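Local coordinates for prolyl-tRNA synthetase (Giardia lamblia ATCC 50803, PDB 3IAL), which probably joins L-proline to its cognate tRNA(Pro) at the expense of ATP, and binds the prolyl-adenylate intermediate, at residues S199-Q207 and K425-H436. Numbering follows the deposited sequence.
Sequences SDELCFKGQ and KARLKEKAFAFH
K205 lays its aliphatic chain across two aromatic rings of helix 416-438, where the exit from helix 180-201 of the class II synthetase core runs over that helix. Its CB makes a CH-pi contact with one face of F433, 4.0 Å from the ring centroid and toward the rim. With CG anti to the backbone N (chi1 -168°) and the rest extended, the chain carries CD on over the face of the H436 imidazole, a second CH-pi contact, and the two side chains cross at about a right angle. NZ is then hydrogen-bonded to N437 OD1. On the remaining perimeter of the F433 ring, S199 CB lies in plane at the edge.

C203, the first residue to leave the helix and one with positive phi, comes closest to the opposing backbone. Its carbonyl O meets A432 CB at 3.1 Å and receives a nearly straight CA-H...O contact from K429 CA, while its CB packs on L428 CB. Nearer the start of the 425-436 segment, K425 bends at chi3 (70°) and brings NZ to D200 O in a weak hydrogen bond. K425 NZ also makes a long salt bridge of 3.7 Å with E201 OE2, and a water joins the same NZ to E201 OE1.

A second water links K205 N to A432 O; a third, in the plane of the H436 ring, links K205 O to H436 ND1. Behind this layer, the F204 side chain touches C280 and I284 of helix 276-285, and L202 O accepts a hydrogen bond from H285 NE2. The turn itself is closed by S199 OG, which donates to F204 O at 2.8 Å, tilted 23° from the carbonyl plane.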
# COMPACT_ATOMS: atom_id res chain seq x y z
N SER B 199 12.96 -16.91 -0.51
CA SER B 199 13.39 -18.16 0.15
C SER B 199 12.96 -18.29 1.61
O SER B 199 12.29 -19.25 1.98
CB SER B 199 14.90 -18.34 0.01
OG SER B 199 15.25 -18.55 -1.35
N ASP B 200 13.34 -17.33 2.46
CA ASP B 200 12.99 -17.41 3.88
C ASP B 200 11.48 -17.40 4.10
O ASP B 200 10.97 -18.11 4.96
CB ASP B 200 13.62 -16.27 4.69
CG ASP B 200 15.14 -16.27 4.68
OD1 ASP B 200 15.77 -17.22 4.16
OD2 ASP B 200 15.72 -15.31 5.21
N GLU B 201 10.77 -16.59 3.31
CA GLU B 201 9.33 -16.40 3.51
C GLU B 201 8.45 -17.19 2.52
O GLU B 201 7.52 -17.87 2.95
CB GLU B 201 8.98 -14.91 3.50
CG GLU B 201 9.62 -14.15 4.69
CD GLU B 201 9.04 -14.55 6.05
OE1 GLU B 201 7.81 -14.61 6.19
OE2 GLU B 201 9.83 -14.79 6.98
N LEU B 202 8.74 -17.12 1.22
CA LEU B 202 7.92 -17.83 0.23
C LEU B 202 8.44 -19.21 -0.13
O LEU B 202 7.86 -19.89 -0.97
CB LEU B 202 7.74 -16.99 -1.04
CG LEU B 202 7.03 -15.67 -0.81
CD1 LEU B 202 7.02 -14.87 -2.12
CD2 LEU B 202 5.61 -15.88 -0.27
N CYS B 203 9.52 -19.63 0.53
CA CYS B 203 10.02 -21.01 0.43
C CYS B 203 10.32 -21.52 -0.97
O CYS B 203 10.12 -22.70 -1.25
CB CYS B 203 9.02 -21.96 1.10
SG CYS B 203 8.65 -21.54 2.79
N PHE B 204 10.80 -20.65 -1.86
CA PHE B 204 11.28 -21.10 -3.18
C PHE B 204 12.63 -20.47 -3.56
O PHE B 204 13.13 -19.59 -2.86
CB PHE B 204 10.22 -20.89 -4.28
CG PHE B 204 10.03 -19.46 -4.70
CD1 PHE B 204 10.84 -18.89 -5.67
CD2 PHE B 204 9.02 -18.68 -4.13
CE1 PHE B 204 10.67 -17.57 -6.07
CE2 PHE B 204 8.85 -17.35 -4.52
CZ PHE B 204 9.67 -16.79 -5.49
N LYS B 205 13.20 -20.95 -4.65
CA LYS B 205 14.55 -20.60 -5.07
C LYS B 205 14.52 -20.14 -6.52
O LYS B 205 13.70 -20.60 -7.31
CB LYS B 205 15.44 -21.84 -4.94
CG LYS B 205 16.91 -21.56 -5.06
CD LYS B 205 17.72 -22.83 -4.93
CE LYS B 205 19.18 -22.58 -5.33
NZ LYS B 205 20.01 -23.82 -5.20
N GLY B 206 15.44 -19.25 -6.86
CA GLY B 206 15.63 -18.82 -8.24
C GLY B 206 17.10 -18.90 -8.59
O GLY B 206 17.95 -18.88 -7.70
N GLN B 207 17.41 -18.97 -9.88
CA GLN B 207 18.80 -18.93 -10.34
C GLN B 207 19.28 -17.49 -10.48
O GLN B 207 18.81 -16.76 -11.35
CB GLN B 207 18.97 -19.66 -11.68
CG GLN B 207 20.42 -19.69 -12.18
CD GLN B 207 21.35 -20.45 -11.25
OE1 GLN B 207 21.11 -21.60 -10.91
NE2 GLN B 207 22.43 -19.80 -10.83
N LYS B 425 6.50 -24.72 6.48
CA LYS B 425 7.41 -23.90 5.67
C LYS B 425 8.66 -24.67 5.26
O LYS B 425 9.05 -24.64 4.09
CB LYS B 425 7.87 -22.67 6.46
CG LYS B 425 6.94 -21.48 6.37
CD LYS B 425 7.46 -20.32 7.21
CE LYS B 425 8.72 -19.68 6.61
NZ LYS B 425 9.05 -18.42 7.34
N ALA B 426 9.28 -25.33 6.23
CA ALA B 426 10.53 -26.06 5.99
C ALA B 426 10.34 -27.24 5.03
O ALA B 426 11.23 -27.51 4.22
CB ALA B 426 11.15 -26.52 7.32
N ARG B 427 9.19 -27.92 5.09
CA ARG B 427 8.88 -28.96 4.09
C ARG B 427 8.64 -28.36 2.70
O ARG B 427 9.12 -28.91 1.70
CB ARG B 427 7.67 -29.81 4.51
CG ARG B 427 7.90 -30.68 5.73
CD ARG B 427 6.74 -31.63 6.00
NE ARG B 427 5.45 -30.94 6.16
CZ ARG B 427 4.95 -30.48 7.30
NH1 ARG B 427 5.61 -30.60 8.45
NH2 ARG B 427 3.76 -29.88 7.30
N LEU B 428 7.90 -27.25 2.61
CA LEU B 428 7.69 -26.58 1.32
C LEU B 428 9.04 -26.16 0.70
O LEU B 428 9.28 -26.36 -0.49
CB LEU B 428 6.79 -25.35 1.47
CG LEU B 428 5.32 -25.52 1.87
CD1 LEU B 428 4.63 -24.15 1.85
CD2 LEU B 428 4.57 -26.51 0.99
N LYS B 429 9.90 -25.58 1.54
CA LYS B 429 11.22 -25.09 1.13
C LYS B 429 12.10 -26.20 0.58
O LYS B 429 12.67 -26.07 -0.50
CB LYS B 429 11.91 -24.45 2.34
CG LYS B 429 13.01 -23.47 2.04
CD LYS B 429 13.48 -22.80 3.33
CE LYS B 429 14.70 -21.93 3.13
NZ LYS B 429 15.91 -22.73 2.80
N GLU B 430 12.20 -27.29 1.34
CA GLU B 430 12.99 -28.45 0.94
C GLU B 430 12.50 -29.02 -0.40
O GLU B 430 13.30 -29.39 -1.26
CB GLU B 430 12.95 -29.53 2.04
CG GLU B 430 13.84 -30.74 1.79
CD GLU B 430 15.33 -30.38 1.69
OE1 GLU B 430 15.87 -29.78 2.64
OE2 GLU B 430 15.96 -30.71 0.65
N LYS B 431 11.19 -29.11 -0.56
CA LYS B 431 10.60 -29.65 -1.78
C LYS B 431 10.81 -28.68 -2.97
O LYS B 431 11.12 -29.11 -4.08
CB LYS B 431 9.12 -29.95 -1.54
CG LYS B 431 8.43 -30.77 -2.64
CD LYS B 431 7.06 -31.28 -2.15
CE LYS B 431 6.16 -31.76 -3.29
NZ LYS B 431 5.39 -30.63 -3.93
N ALA B 432 10.67 -27.38 -2.73
CA ALA B 432 10.90 -26.36 -3.78
C ALA B 432 12.37 -26.29 -4.22
O ALA B 432 12.66 -26.17 -5.41
CB ALA B 432 10.43 -24.99 -3.31
N PHE B 433 13.28 -26.34 -3.25
CA PHE B 433 14.72 -26.28 -3.56
C PHE B 433 15.16 -27.54 -4.29
O PHE B 433 15.98 -27.48 -5.20
CB PHE B 433 15.54 -26.10 -2.27
CG PHE B 433 15.62 -24.68 -1.77
CD1 PHE B 433 14.52 -23.82 -1.85
CD2 PHE B 433 16.78 -24.21 -1.19
CE1 PHE B 433 14.60 -22.52 -1.38
CE2 PHE B 433 16.87 -22.91 -0.71
CZ PHE B 433 15.76 -22.06 -0.81
N ALA B 434 14.62 -28.69 -3.89
CA ALA B 434 14.92 -29.94 -4.57
C ALA B 434 14.45 -29.84 -6.02
O ALA B 434 15.17 -30.25 -6.93
CB ALA B 434 14.26 -31.13 -3.86
N PHE B 435 13.27 -29.26 -6.22
CA PHE B 435 12.74 -29.09 -7.57
C PHE B 435 13.64 -28.22 -8.44
O PHE B 435 13.92 -28.57 -9.59
CB PHE B 435 11.34 -28.48 -7.56
CG PHE B 435 10.83 -28.16 -8.93
CD1 PHE B 435 10.47 -29.18 -9.80
CD2 PHE B 435 10.76 -26.85 -9.37
CE1 PHE B 435 10.01 -28.89 -11.08
CE2 PHE B 435 10.30 -26.56 -10.65
CZ PHE B 435 9.92 -27.58 -11.50
N HIS B 436 14.08 -27.09 -7.89
CA HIS B 436 15.02 -26.22 -8.59
C HIS B 436 16.31 -26.99 -8.93
O HIS B 436 16.73 -27.01 -10.09
CB HIS B 436 15.38 -24.99 -7.75
CG HIS B 436 16.53 -24.21 -8.31
ND1 HIS B 436 16.36 -23.17 -9.19
CD2 HIS B 436 17.87 -24.34 -8.13
CE1 HIS B 436 17.54 -22.69 -9.52
NE2 HIS B 436 18.47 -23.38 -8.90
O HOH W 1 6.87 -16.72 7.29
O HOH W 2 14.04 -21.94 -9.62
O HOH W 3 12.02 -23.21 -6.25